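Local coordinates for ribonuclease (Chelonia mydas, PDB 2ZPO), which probably cleaves single- and double-stranded RNA on the 3' side of pyrimidine nucleotides, as a secreted endonuclease of the pancreatic ribonuclease family, at residues Thr22-Asn27 / Cys92-Thr98; Ile54-Cys58 / Ile105-Leu111; Ile57-Gly61 / Arg70-Phe76; Ser75-Thr80 / Gly97-Ile103. One frame throughout, in Å; residues are numbered along the deposited sequence. Where two conformers were deposited one is given.

In the fold
Contacts between residues far apart in sequence build this ribonuclease around one long hairpin, strands 69-83 and 94-108. From the N terminus, helix 22-32 comes first; contact 1 lays its opening turns on the start of strand 94-108, closing the longest loop of the four. Inside that loop, residues 54-61 open two contacts: contact 3 closes early on strand 69-83, whereas contact 2 runs on to the far end of strand 94-108 and so crosses contact 1. Contact 4 follows contact 3 in series, is nested within contact 2, crosses contact 1, and zips strands 69-83 and 94-108 together. Contacts 1 and 2 lie on opposite sides of the chain's centre.

Contact 1. Residues Thr22-Asn27 / Cys92-Thr98; sequences TRTYCN and CNYNGGT. With GOL (glycerol), chain M; SO4 (sulfate ion), chain D.
The first turns of helix 22-32 lie across the start of strand 94-108, the axes of 22-27 and 94-98 approaching to 6.3 Å with 116° between their directions. Thr22 sits nearest Gly96, Arg23 nearest Asn95 and Asn27 nearest Tyr94. The direct hydrogen bond comes one turn farther along the helix: Asn27, with chi1 m, takes Tyr94 N on OD1 at 2.7 Å. A water there joins Asn27 O (2.8 Å) to Cys92 O (3.0 Å). Packing follows: Cys26 CB meets Tyr94 CB at 3.6 Å, and Thr22 CG2 touches Gly96 C at 3.5 Å. Gly96 is suited to this close approach, since a CB there would clash with Cys26 SG and Thr22 CG2. At Thr22 sit two bound groups, probably from the crystallisation liquor. Glycerol O1 and O2 accept from Thr22 N (3.2 Å) and Arg23 N (3.1 Å); sulfate bridges the segments, accepting from Thr22 OG1 through O1 (2.8 Å) and Thr98 OG1 through O3 (2.7 Å). With Cys26 bonded to Cys81, this is the disulfide-tied helix-on-sheet packing of the ribonuclease A fold.

Contact 2. Residues Ile54-Cys58 / Ile105-Leu111; sequences ITTIC and IACDGGL
The end of helix 51-55, continued by residues 56-58 in 3-10 form, fits into the hollow between strand end 105-108 and the turn that follows. That turn, type I' from Asp108 to Leu111, places Gly109 and Gly110 at positive phi and closes with Leu111 N to Asp108 O at 3.2 Å, paired with Asp108 N to Leu111 O at 2.8 Å. Cys58 comes nearest Gly110, their CA atoms 5.2 Å apart. Cys58, chi1 m, is the main bump: its CB lies 3.4 Å from Gly110 O, its SG 3.5 Å from Leu111 C, and SG bonds Cys107 SG at 2.1 Å with chi3 of -79°. From the strand, Ile105 (chi1 p, chi2 t) points its CB toward 54-58, into the groove lined by Ile54, Ile57 and Cys58: CG1 meets Ile57 CG2 at 3.8 Å, while CD1 reaches Ile54 CG2 and Cys58 SG, each at 4.1 Å. Thr55 CG2 nestles against Leu111 CD2 and Gly110 O, both 3.7 Å away. Water links Thr55 O (3.1 Å) with Gly110 O (3.0 Å). Such a disulfide, joining the segment after helix 51-55 to the sheet's terminal hairpin 94-118, belongs to the pancreatic ribonuclease fold.

Contact 3. Residues Ile57-Gly61 / Arg70-Phe76; sequences ICGPG and RDSTASF
Arg70 extends its guanidinium over the turn after helix 51-55, where backbone carbonyls serve as acceptors: NE donates to Ile57 O at 3.0 Å, nearly straight at 171°, and NH2 makes a weak bond to Gly59 O at 2.7 Å. Cys58 O lies over one guanidinium face. Farther along, Thr73 N donates to Gly61 O at 2.9 Å, and a water joins Gly61 O (2.8 Å) to Ala74 N (2.8 Å). The CA atoms of Ile57 and Ser72 are 5.1 Å apart, those of Gly61 and Thr73 5.7 Å. Strand 69-83 turns a corner at Thr73 and Ala74, a break within one long strand of the ribonuclease sheet, and Ser72 OG, at chi1 p, bridges it by donating to Ala74 O at 2.7 Å. Next to these bonds Ile57 (chi1 m, chi2 t) fills the inside of the bend: CG1 lies 3.5 Å from Ser72 CB, CG2 3.9 Å from Arg70 CB, and CD1 3.7 Å from Phe76 CE1, beyond the corner. Cys58 points its CB away from Arg70-Phe76, toward its disulfide partner Cys107.

Contact 4. Residues Ser75-Thr80 / Gly97-Ile103; sequences SFALTT and GTSTQRI. With SO4 (sulfate ion), chain D.
The central hairpin of the ribonuclease A fold, strands 69-83 and 94-108, is built here as a twisted antiparallel ladder. The axes of 75-80 and 97-103 come within 4.0 Å, with 136° between their N-to-C directions. Three hydrogen-bonded pairs carry it, each with two backbone bonds: Phe76 N to Gln101 O (2.8 Å) and Gln101 N to Phe76 O (3.0 Å); Leu78 N to Ser99 O (2.9 Å) and Ser99 N to Leu78 O (3.1 Å); Thr80 N to Gly97 O (2.9 Å) and Gly97 N to Thr80 O (3.0 Å). Between them lie the non-hydrogen-bonded pairs Ala77-Thr100 and Thr79-Thr98, CA atoms 4.5 and 4.4 Å apart. Leu78 (chi1 m, chi2 t) shares its face with Phe76, Thr80, Ser99 and Gln101; its CD2 reaches Ile103 CG2 at 3.8 Å, and Phe76 CD1 meets Ile103 CG1 at 3.9 Å. On the other face Thr79 OG1 touches Thr98 CG2 at 3.6 Å and is hydrogen-bonded to His48 and Arg16. Sulfate accepts from Thr98 OG1 through O3 at 2.7 Å. Strand 43-47 continues the sheet beside 69-83 and strand 111-118 beside 94-108; their Val47 and Tyr115 side chains touch Leu78 and Ile103, while helix 22-32 lies against Thr79 and Thr98 through Thr22.

Contact 1. Residues Thr22-Asn27 / Cys92-Thr98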
loop_
_atom_site.group_PDB
_atom_site.type_symbol
_atom_site.label_atom_id
_atom_site.label_comp_id
_atom_site.label_asym_id
_atom_site.label_seq_id
_atom_site.Cartn_x
_atom_site.Cartn_y
_atom_site.Cartn_z
ATOM N N THR A 22 9.355 12.540 -2.772
ATOM C CA THR A 22 8.171 11.679 -2.645
ATOM C C THR A 22 7.192 11.810 -3.814
ATOM O O THR A 22 6.564 10.841 -4.219
ATOM C CB THR A 22 7.456 11.915 -1.314
ATOM O OG1 THR A 22 8.417 11.908 -0.254
ATOM C CG2 THR A 22 6.451 10.816 -1.080
ATOM N N ARG A 23 7.090 13.002 -4.388
ATOM C CA ARG A 23 6.221 13.222 -5.534
ATOM C C ARG A 23 6.700 12.312 -6.679
ATOM O O ARG A 23 5.893 11.626 -7.315
ATOM C CB ARG A 23 6.295 14.707 -5.915
ATOM C CG ARG A 23 5.536 15.136 -7.121
ATOM C CD ARG A 23 5.988 16.546 -7.554
ATOM N NE ARG A 23 6.874 16.452 -8.725
ATOM C CZ ARG A 23 8.190 16.685 -8.745
ATOM N NH1 ARG A 23 8.857 17.071 -7.656
ATOM N NH2 ARG A 23 8.847 16.551 -9.887
ATOM N N THR A 24 8.016 12.284 -6.910
ATOM C CA THR A 24 8.605 11.467 -7.966
ATOM C C THR A 24 8.495 9.968 -7.632
ATOM O O THR A 24 8.215 9.164 -8.513
ATOM C CB THR A 24 10.094 11.812 -8.240
ATOM O OG1 THR A 24 10.249 13.223 -8.515
ATOM C CG2 THR A 24 10.595 11.039 -9.416
ATOM N N TYR A 25 8.745 9.607 -6.375
ATOM C CA TYR A 25 8.499 8.238 -5.907
ATOM C C TYR A 25 7.093 7.803 -6.343
ATOM O O TYR A 25 6.897 6.754 -6.971
ATOM C CB TYR A 25 8.620 8.161 -4.384
ATOM C CG TYR A 25 8.293 6.786 -3.859
ATOM C CD1 TYR A 25 6.981 6.448 -3.532
ATOM C CD2 TYR A 25 9.290 5.822 -3.709
ATOM C CE1 TYR A 25 6.683 5.186 -3.056
ATOM C CE2 TYR A 25 9.010 4.535 -3.242
ATOM C CZ TYR A 25 7.694 4.219 -2.931
ATOM O OH TYR A 25 7.409 2.945 -2.479
ATOM N N CYS A 26 6.110 8.620 -5.975
ATOM C CA CYS A 26 4.715 8.276 -6.262
ATOM C C CYS A 26 4.417 8.162 -7.758
ATOM O O CYS A 26 3.800 7.216 -8.214
ATOM C CB CYS A 26 3.804 9.276 -5.573
ATOM S SG CYS A 26 3.682 9.023 -3.804
ATOM N N ASN A 27 4.902 9.135 -8.531
ATOM C CA ASN A 27 4.690 9.112 -9.947
ATOM C C ASN A 27 5.266 7.845 -10.602
ATOM O O ASN A 27 4.601 7.179 -11.400
ATOM C CB ASN A 27 5.278 10.390 -10.545
ATOM C CG ASN A 27 4.406 11.616 -10.251
ATOM O OD1 ASN A 27 3.187 11.489 -10.015
ATOM N ND2 ASN A 27 5.007 12.809 -10.302
ATOM N N CYS A 92 -1.236 10.891 -14.989
ATOM C CA CYS A 92 -1.502 10.694 -13.583
ATOM C C CYS A 92 -0.358 11.296 -12.790
ATOM O O CYS A 92 0.743 10.738 -12.777
ATOM C CB CYS A 92 -1.559 9.191 -13.286
ATOM S SG CYS A 92 -2.754 8.290 -14.281
ATOM N N ASN A 93 -0.599 12.441 -12.159
ATOM C CA ASN A 93 0.397 13.095 -11.299
ATOM C C ASN A 93 0.018 12.978 -9.844
ATOM O O ASN A 93 -1.154 13.181 -9.478
ATOM C CB ASN A 93 0.545 14.569 -11.671
ATOM C CG ASN A 93 1.166 14.741 -13.035
ATOM O OD1 ASN A 93 2.333 14.430 -13.217
ATOM N ND2 ASN A 93 0.388 15.217 -13.999
ATOM N N TYR A 94 0.991 12.627 -9.007
ATOM C CA TYR A 94 0.720 12.355 -7.598
ATOM C C TYR A 94 1.468 13.290 -6.683
ATOM O O TYR A 94 2.493 13.841 -7.070
ATOM C CB TYR A 94 1.089 10.891 -7.251
ATOM C CG TYR A 94 0.153 9.903 -7.912
ATOM C CD1 TYR A 94 -1.025 9.493 -7.267
ATOM C CD2 TYR A 94 0.412 9.414 -9.188
ATOM C CE1 TYR A 94 -1.904 8.621 -7.873
ATOM C CE2 TYR A 94 -0.474 8.514 -9.814
ATOM C CZ TYR A 94 -1.633 8.131 -9.148
ATOM O OH TYR A 94 -2.514 7.251 -9.754
ATOM N N ASN A 95 0.923 13.485 -5.482
ATOM C CA ASN A 95 1.680 14.040 -4.363
ATOM C C ASN A 95 1.799 12.913 -3.337
ATOM O O ASN A 95 1.083 11.921 -3.411
ATOM C CB ASN A 95 0.970 15.243 -3.738
ATOM C CG ASN A 95 0.844 16.415 -4.702
ATOM O OD1 ASN A 95 1.838 16.874 -5.289
ATOM N ND2 ASN A 95 -0.380 16.889 -4.887
ATOM N N GLY A 96 2.725 13.050 -2.396
ATOM C CA GLY A 96 2.970 11.952 -1.472
ATOM C C GLY A 96 3.491 12.458 -0.144
ATOM O O GLY A 96 3.999 13.568 -0.062
ATOM N N GLY A 97 3.318 11.644 0.895
ATOM C CA GLY A 97 3.937 11.872 2.190
ATOM C C GLY A 97 4.487 10.555 2.700
ATOM O O GLY A 97 4.096 9.490 2.225
ATOM N N THR A 98 5.393 10.625 3.678
ATOM C CA THR A 98 5.865 9.421 4.349
ATOM C C THR A 98 5.521 9.476 5.839
ATOM O O THR A 98 5.302 10.556 6.415
ATOM C CB THR A 98 7.376 9.194 4.143
ATOM O OG1 THR A 98 8.131 10.282 4.714
ATOM C CG2 THR A 98 7.720 9.087 2.663
HETATM C C1 GOL M . 8.343 15.914 -0.914
HETATM O O1 GOL M . 9.568 15.205 -0.941
HETATM C C2 GOL M . 7.407 15.461 -2.033
HETATM O O2 GOL M . 8.012 15.760 -3.263
HETATM C C3 GOL M . 6.019 16.110 -1.952
HETATM O O3 GOL M . 5.077 15.411 -2.754
HETATM S S SO4 D . 8.061 13.359 3.143
HETATM O O1 SO4 D . 7.464 13.496 1.808
HETATM O O2 SO4 D . 7.015 13.196 4.177
HETATM O O3 SO4 D . 8.998 12.242 3.130
HETATM O O4 SO4 D . 8.819 14.581 3.456
HETATM O O HOH W 1 2.205 8.134 -12.488
HETATM O O HOH W 2 3.049 15.336 -9.213
#

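Contact 2. Residues Ile54-Cys58 / Ile105-Leu111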
loop_
_atom_site.group_PDB
_atom_site.type_symbol
_atom_site.label_atom_id
_atom_site.label_comp_id
_atom_site.label_asym_id
_atom_site.label_seq_id
_atom_site.Cartn_x
_atom_site.Cartn_y
_atom_site.Cartn_z
ATOM N N ILE A 54 4.339 -8.291 6.694
ATOM C CA ILE A 54 2.943 -7.863 6.527
ATOM C C ILE A 54 1.984 -9.026 6.703
ATOM O O ILE A 54 0.969 -8.883 7.368
ATOM C CB ILE A 54 2.739 -7.096 5.210
ATOM C CG1 ILE A 54 3.645 -5.840 5.210
ATOM C CG2 ILE A 54 1.247 -6.678 5.021
ATOM C CD1 ILE A 54 3.883 -5.240 3.846
ATOM N N THR A 55 2.331 -10.201 6.190
ATOM C CA THR A 55 1.478 -11.388 6.344
ATOM C C THR A 55 1.203 -11.817 7.795
ATOM O O THR A 55 0.113 -12.328 8.125
ATOM C CB THR A 55 2.013 -12.564 5.489
ATOM O OG1 THR A 55 2.053 -12.168 4.113
ATOM C CG2 THR A 55 1.163 -13.808 5.673
ATOM N N THR A 56 2.150 -11.555 8.693
ATOM C CA THR A 56 1.936 -11.965 10.064
ATOM C C THR A 56 0.818 -11.145 10.715
ATOM O O THR A 56 0.296 -11.556 11.732
ATOM C CB THR A 56 3.216 -11.908 10.892
ATOM O OG1 THR A 56 2.968 -12.500 12.168
ATOM C CG2 THR A 56 3.673 -10.478 11.077
ATOM N N ILE A 57 0.465 -10.017 10.094
ATOM C CA ILE A 57 -0.647 -9.197 10.608
ATOM C C ILE A 57 -1.935 -10.027 10.618
ATOM O O ILE A 57 -2.812 -9.834 11.491
ATOM C CB ILE A 57 -0.835 -7.888 9.777
ATOM C CG1 ILE A 57 0.416 -6.994 9.895
ATOM C CG2 ILE A 57 -2.091 -7.115 10.254
ATOM C CD1 ILE A 57 0.483 -5.923 8.881
ATOM N N CYS A 58 -2.023 -10.952 9.659
ATOM C CA CYS A 58 -3.205 -11.828 9.534
ATOM C C CYS A 58 -3.271 -12.876 10.639
ATOM O O CYS A 58 -4.309 -13.549 10.820
ATOM C CB CYS A 58 -3.248 -12.484 8.150
ATOM S SG CYS A 58 -3.304 -11.296 6.834
ATOM N N ILE A 105 -5.315 -3.877 7.675
ATOM C CA ILE A 105 -5.483 -4.564 6.384
ATOM C C ILE A 105 -6.678 -5.548 6.452
ATOM O O ILE A 105 -7.155 -5.853 7.530
ATOM C CB ILE A 105 -4.162 -5.294 5.927
ATOM C CG1 ILE A 105 -3.784 -6.430 6.890
ATOM C CG2 ILE A 105 -3.028 -4.277 5.793
ATOM C CD1 ILE A 105 -2.565 -7.260 6.407
ATOM N N ALA A 106 -7.157 -5.994 5.291
ATOM C CA ALA A 106 -8.128 -7.093 5.247
ATOM C C ALA A 106 -7.379 -8.361 4.946
ATOM O O ALA A 106 -6.547 -8.399 4.017
ATOM C CB ALA A 106 -9.166 -6.847 4.159
ATOM N N CYS A 107 -7.669 -9.399 5.726
ATOM C CA CYS A 107 -7.107 -10.722 5.485
ATOM C C CYS A 107 -8.173 -11.724 5.028
ATOM O O CYS A 107 -9.390 -11.582 5.312
ATOM C CB CYS A 107 -6.365 -11.249 6.710
ATOM S SG CYS A 107 -4.985 -10.179 7.286
ATOM N N ASP A 108 -7.729 -12.714 4.271
ATOM C CA ASP A 108 -8.603 -13.861 3.966
ATOM C C ASP A 108 -7.772 -15.118 4.052
ATOM O O ASP A 108 -6.765 -15.242 3.386
ATOM C CB ASP A 108 -9.210 -13.722 2.572
ATOM C CG ASP A 108 -10.258 -14.810 2.260
ATOM O OD1 ASP A 108 -10.698 -15.539 3.175
ATOM O OD2 ASP A 108 -10.659 -14.925 1.084
ATOM N N GLY A 109 -8.184 -16.040 4.913
ATOM C CA GLY A 109 -7.509 -17.340 4.988
ATOM C C GLY A 109 -6.069 -17.240 5.434
ATOM O O GLY A 109 -5.227 -18.094 5.093
ATOM N N GLY A 110 -5.760 -16.193 6.206
ATOM C CA GLY A 110 -4.425 -16.036 6.759
ATOM C C GLY A 110 -3.471 -15.238 5.894
ATOM O O GLY A 110 -2.287 -15.121 6.245
ATOM N N LEU A 111 -3.961 -14.718 4.764
ATOM C CA LEU A 111 -3.149 -13.885 3.864
ATOM C C LEU A 111 -3.790 -12.510 3.612
ATOM O O LEU A 111 -5.023 -12.385 3.556
ATOM C CB LEU A 111 -2.916 -14.574 2.519
ATOM C CG LEU A 111 -2.147 -15.896 2.598
ATOM C CD1 LEU A 111 -2.171 -16.534 1.216
ATOM C CD2 LEU A 111 -0.692 -15.747 3.128
HETATM O O HOH W 3 -0.932 -15.183 8.877
#

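Contact 3. Residues Ile57-Gly61 / Arg70-Phe76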
loop_
_atom_site.group_PDB
_atom_site.type_symbol
_atom_site.label_atom_id
_atom_site.label_comp_id
_atom_site.label_asym_id
_atom_site.label_seq_id
_atom_site.Cartn_x
_atom_site.Cartn_y
_atom_site.Cartn_z
ATOM N N ILE A 57 0.465 -10.017 10.094
ATOM C CA ILE A 57 -0.647 -9.197 10.608
ATOM C C ILE A 57 -1.935 -10.027 10.618
ATOM O O ILE A 57 -2.812 -9.834 11.491
ATOM C CB ILE A 57 -0.835 -7.888 9.777
ATOM C CG1 ILE A 57 0.416 -6.994 9.895
ATOM C CG2 ILE A 57 -2.091 -7.115 10.254
ATOM C CD1 ILE A 57 0.483 -5.923 8.881
ATOM N N CYS A 58 -2.023 -10.952 9.659
ATOM C CA CYS A 58 -3.205 -11.828 9.534
ATOM C C CYS A 58 -3.271 -12.876 10.639
ATOM O O CYS A 58 -4.309 -13.549 10.820
ATOM C CB CYS A 58 -3.248 -12.484 8.150
ATOM S SG CYS A 58 -3.304 -11.296 6.834
ATOM N N GLY A 59 -2.177 -13.011 11.384
ATOM C CA GLY A 59 -2.074 -13.990 12.464
ATOM C C GLY A 59 -1.427 -13.371 13.690
ATOM O O GLY A 59 -1.892 -12.341 14.191
ATOM N N PRO A 60 -0.332 -13.991 14.183
ATOM C CA PRO A 60 0.202 -13.567 15.475
ATOM C C PRO A 60 0.775 -12.140 15.512
ATOM O O PRO A 60 0.923 -11.583 16.602
ATOM C CB PRO A 60 1.278 -14.618 15.781
ATOM C CG PRO A 60 1.656 -15.194 14.470
ATOM C CD PRO A 60 0.421 -15.114 13.592
ATOM N N GLY A 61 1.069 -11.572 14.337
ATOM C CA GLY A 61 1.583 -10.212 14.217
ATOM C C GLY A 61 0.524 -9.107 14.134
ATOM O O GLY A 61 0.826 -7.920 13.926
ATOM N N ARG A 70 -7.694 -6.468 10.256
ATOM C CA ARG A 70 -6.758 -6.758 11.335
ATOM C C ARG A 70 -5.873 -5.552 11.443
ATOM O O ARG A 70 -5.498 -4.975 10.419
ATOM C CB ARG A 70 -5.839 -7.928 10.984
ATOM C CG ARG A 70 -6.516 -9.181 10.412
ATOM C CD ARG A 70 -6.768 -10.156 11.489
ATOM N NE ARG A 70 -5.573 -10.602 12.208
ATOM C CZ ARG A 70 -5.656 -11.359 13.296
ATOM N NH1 ARG A 70 -6.867 -11.722 13.744
ATOM N NH2 ARG A 70 -4.564 -11.740 13.950
ATOM N N ASP A 71 -5.482 -5.226 12.662
ATOM C CA ASP A 71 -4.537 -4.145 12.913
ATOM C C ASP A 71 -3.161 -4.720 13.255
ATOM O O ASP A 71 -3.055 -5.665 14.057
ATOM C CB ASP A 71 -5.029 -3.323 14.096
ATOM C CG ASP A 71 -6.259 -2.521 13.769
ATOM O OD1 ASP A 71 -6.556 -2.370 12.570
ATOM O OD2 ASP A 71 -6.924 -2.033 14.710
ATOM N N SER A 72 -2.125 -4.169 12.644
ATOM C CA SER A 72 -0.750 -4.655 12.916
ATOM C C SER A 72 -0.260 -4.303 14.293
ATOM O O SER A 72 -0.601 -3.266 14.840
ATOM C CB SER A 72 0.240 -4.081 11.906
ATOM O OG SER A 72 0.374 -2.679 12.019
ATOM N N THR A 73 0.567 -5.190 14.850
ATOM C CA THR A 73 1.188 -4.889 16.131
ATOM C C THR A 73 2.264 -3.828 15.893
ATOM O O THR A 73 2.328 -2.819 16.610
ATOM C CB THR A 73 1.782 -6.151 16.743
ATOM O OG1 THR A 73 0.699 -7.048 17.025
ATOM C CG2 THR A 73 2.562 -5.836 18.043
ATOM N N ALA A 74 3.074 -4.070 14.866
ATOM C CA ALA A 74 4.165 -3.166 14.502
ATOM C C ALA A 74 3.715 -1.895 13.758
ATOM O O ALA A 74 2.700 -1.885 13.043
ATOM C CB ALA A 74 5.193 -3.936 13.660
ATOM N N SER A 75 4.487 -0.818 13.922
ATOM C CA SER A 75 4.414 0.334 13.037
ATOM C C SER A 75 5.359 0.054 11.860
ATOM O O SER A 75 6.393 -0.640 12.021
ATOM C CB SER A 75 4.857 1.604 13.777
ATOM O OG SER A 75 3.856 2.050 14.700
ATOM N N PHE A 76 4.980 0.532 10.676
ATOM C CA PHE A 76 5.741 0.323 9.454
ATOM C C PHE A 76 6.084 1.646 8.788
ATOM O O PHE A 76 5.321 2.587 8.907
ATOM C CB PHE A 76 4.912 -0.496 8.448
ATOM C CG PHE A 76 4.605 -1.888 8.912
ATOM C CD1 PHE A 76 3.364 -2.196 9.440
ATOM C CD2 PHE A 76 5.583 -2.889 8.869
ATOM C CE1 PHE A 76 3.080 -3.488 9.890
ATOM C CE2 PHE A 76 5.291 -4.179 9.329
ATOM C CZ PHE A 76 4.027 -4.479 9.811
HETATM O O HOH W 4 3.029 -6.362 13.209
#

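Contact 4. Residues Ser75-Thr80 / Gly97-Ile103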
loop_
_atom_site.group_PDB
_atom_site.type_symbol
_atom_site.label_atom_id
_atom_site.label_comp_id
_atom_site.label_asym_id
_atom_site.label_seq_id
_atom_site.Cartn_x
_atom_site.Cartn_y
_atom_site.Cartn_z
ATOM N N SER A 75 4.487 -0.818 13.922
ATOM C CA SER A 75 4.414 0.334 13.037
ATOM C C SER A 75 5.359 0.054 11.860
ATOM O O SER A 75 6.393 -0.640 12.021
ATOM C CB SER A 75 4.857 1.604 13.777
ATOM O OG SER A 75 3.856 2.050 14.700
ATOM N N PHE A 76 4.980 0.532 10.676
ATOM C CA PHE A 76 5.741 0.323 9.454
ATOM C C PHE A 76 6.084 1.646 8.788
ATOM O O PHE A 76 5.321 2.587 8.907
ATOM C CB PHE A 76 4.912 -0.496 8.448
ATOM C CG PHE A 76 4.605 -1.888 8.912
ATOM C CD1 PHE A 76 3.364 -2.196 9.440
ATOM C CD2 PHE A 76 5.583 -2.889 8.869
ATOM C CE1 PHE A 76 3.080 -3.488 9.890
ATOM C CE2 PHE A 76 5.291 -4.179 9.329
ATOM C CZ PHE A 76 4.027 -4.479 9.811
ATOM N N ALA A 77 7.237 1.697 8.109
ATOM C CA ALA A 77 7.523 2.810 7.200
ATOM C C ALA A 77 6.504 2.731 6.051
ATOM O O ALA A 77 6.308 1.670 5.441
ATOM C CB ALA A 77 8.932 2.698 6.648
ATOM N N LEU A 78 5.877 3.862 5.740
ATOM C CA LEU A 78 4.839 3.971 4.700
ATOM C C LEU A 78 5.094 5.144 3.784
ATOM O O LEU A 78 5.631 6.171 4.221
ATOM C CB LEU A 78 3.467 4.202 5.338
ATOM C CG LEU A 78 2.972 3.246 6.409
ATOM C CD1 LEU A 78 1.619 3.699 6.890
ATOM C CD2 LEU A 78 2.888 1.807 5.877
ATOM N N THR A 79 4.718 4.992 2.518
ATOM C CA THR A 79 4.582 6.153 1.642
ATOM C C THR A 79 3.165 6.139 1.091
ATOM O O THR A 79 2.700 5.111 0.557
ATOM C CB THR A 79 5.578 6.120 0.477
ATOM O OG1 THR A 79 6.898 5.992 1.019
ATOM C CG2 THR A 79 5.493 7.420 -0.374
ATOM N N THR A 80 2.497 7.279 1.211
ATOM C CA THR A 80 1.114 7.425 0.767
ATOM C C THR A 80 1.085 8.387 -0.398
ATOM O O THR A 80 1.619 9.498 -0.302
ATOM C CB THR A 80 0.177 7.864 1.932
ATOM O OG1 THR A 80 0.364 6.975 3.042
ATOM C CG2 THR A 80 -1.248 7.801 1.500
ATOM N N GLY A 97 3.318 11.644 0.895
ATOM C CA GLY A 97 3.937 11.872 2.190
ATOM C C GLY A 97 4.487 10.555 2.700
ATOM O O GLY A 97 4.096 9.490 2.225
ATOM N N THR A 98 5.393 10.625 3.678
ATOM C CA THR A 98 5.865 9.421 4.349
ATOM C C THR A 98 5.521 9.476 5.839
ATOM O O THR A 98 5.302 10.556 6.415
ATOM C CB THR A 98 7.376 9.194 4.143
ATOM O OG1 THR A 98 8.131 10.282 4.714
ATOM C CG2 THR A 98 7.720 9.087 2.663
ATOM N N SER A 99 5.441 8.305 6.464
ATOM C CA SER A 99 5.137 8.224 7.900
ATOM C C SER A 99 5.613 6.884 8.434
ATOM O O SER A 99 6.161 6.051 7.674
ATOM C CB SER A 99 3.635 8.372 8.148
ATOM O OG SER A 99 2.949 7.349 7.442
ATOM N N THR A 100 5.439 6.691 9.740
ATOM C CA THR A 100 5.701 5.408 10.390
ATOM C C THR A 100 4.494 5.118 11.284
ATOM O O THR A 100 4.289 5.804 12.307
ATOM C CB THR A 100 7.025 5.422 11.203
ATOM O OG1 THR A 100 8.076 6.013 10.414
ATOM C CG2 THR A 100 7.447 4.009 11.565
ATOM N N GLN A 101 3.682 4.133 10.885
ATOM C CA GLN A 101 2.348 3.962 11.458
ATOM C C GLN A 101 1.982 2.490 11.457
ATOM O O GLN A 101 2.430 1.745 10.567
ATOM C CB GLN A 101 1.324 4.707 10.608
ATOM C CG GLN A 101 1.468 6.239 10.623
ATOM C CD GLN A 101 0.310 6.889 9.928
ATOM O OE1 GLN A 101 -0.756 7.083 10.523
ATOM N NE2 GLN A 101 0.479 7.170 8.651
ATOM N N ARG A 102 1.194 2.086 12.459
ATOM C CA ARG A 102 0.521 0.781 12.372
ATOM C C ARG A 102 -0.490 0.839 11.229
ATOM O O ARG A 102 -0.943 1.914 10.807
ATOM C CB ARG A 102 -0.168 0.397 13.697
ATOM C CG ARG A 102 0.820 0.264 14.882
ATOM C CD ARG A 102 0.101 0.205 16.235
ATOM N NE ARG A 102 -0.865 -0.874 16.319
ATOM C CZ ARG A 102 -2.156 -0.753 16.621
ATOM N NH1 ARG A 102 -2.689 0.426 16.917
ATOM N NH2 ARG A 102 -2.912 -1.841 16.667
ATOM N N ILE A 103 -0.836 -0.332 10.717
ATOM C CA ILE A 103 -1.753 -0.408 9.577
ATOM C C ILE A 103 -2.889 -1.398 9.823
ATOM O O ILE A 103 -2.745 -2.357 10.603
ATOM C CB ILE A 103 -1.027 -0.767 8.232
ATOM C CG1 ILE A 103 -0.360 -2.150 8.294
ATOM C CG2 ILE A 103 -0.024 0.342 7.868
ATOM C CD1 ILE A 103 0.210 -2.664 6.962
HETATM S S SO4 D . 8.061 13.359 3.143
HETATM O O1 SO4 D . 7.464 13.496 1.808
HETATM O O2 SO4 D . 7.015 13.196 4.177
HETATM O O3 SO4 D . 8.998 12.242 3.130
HETATM O O4 SO4 D . 8.819 14.581 3.456
HETATM O O HOH W 5 2.933 4.676 15.185
HETATM O O HOH W 6 2.474 7.999 4.724
#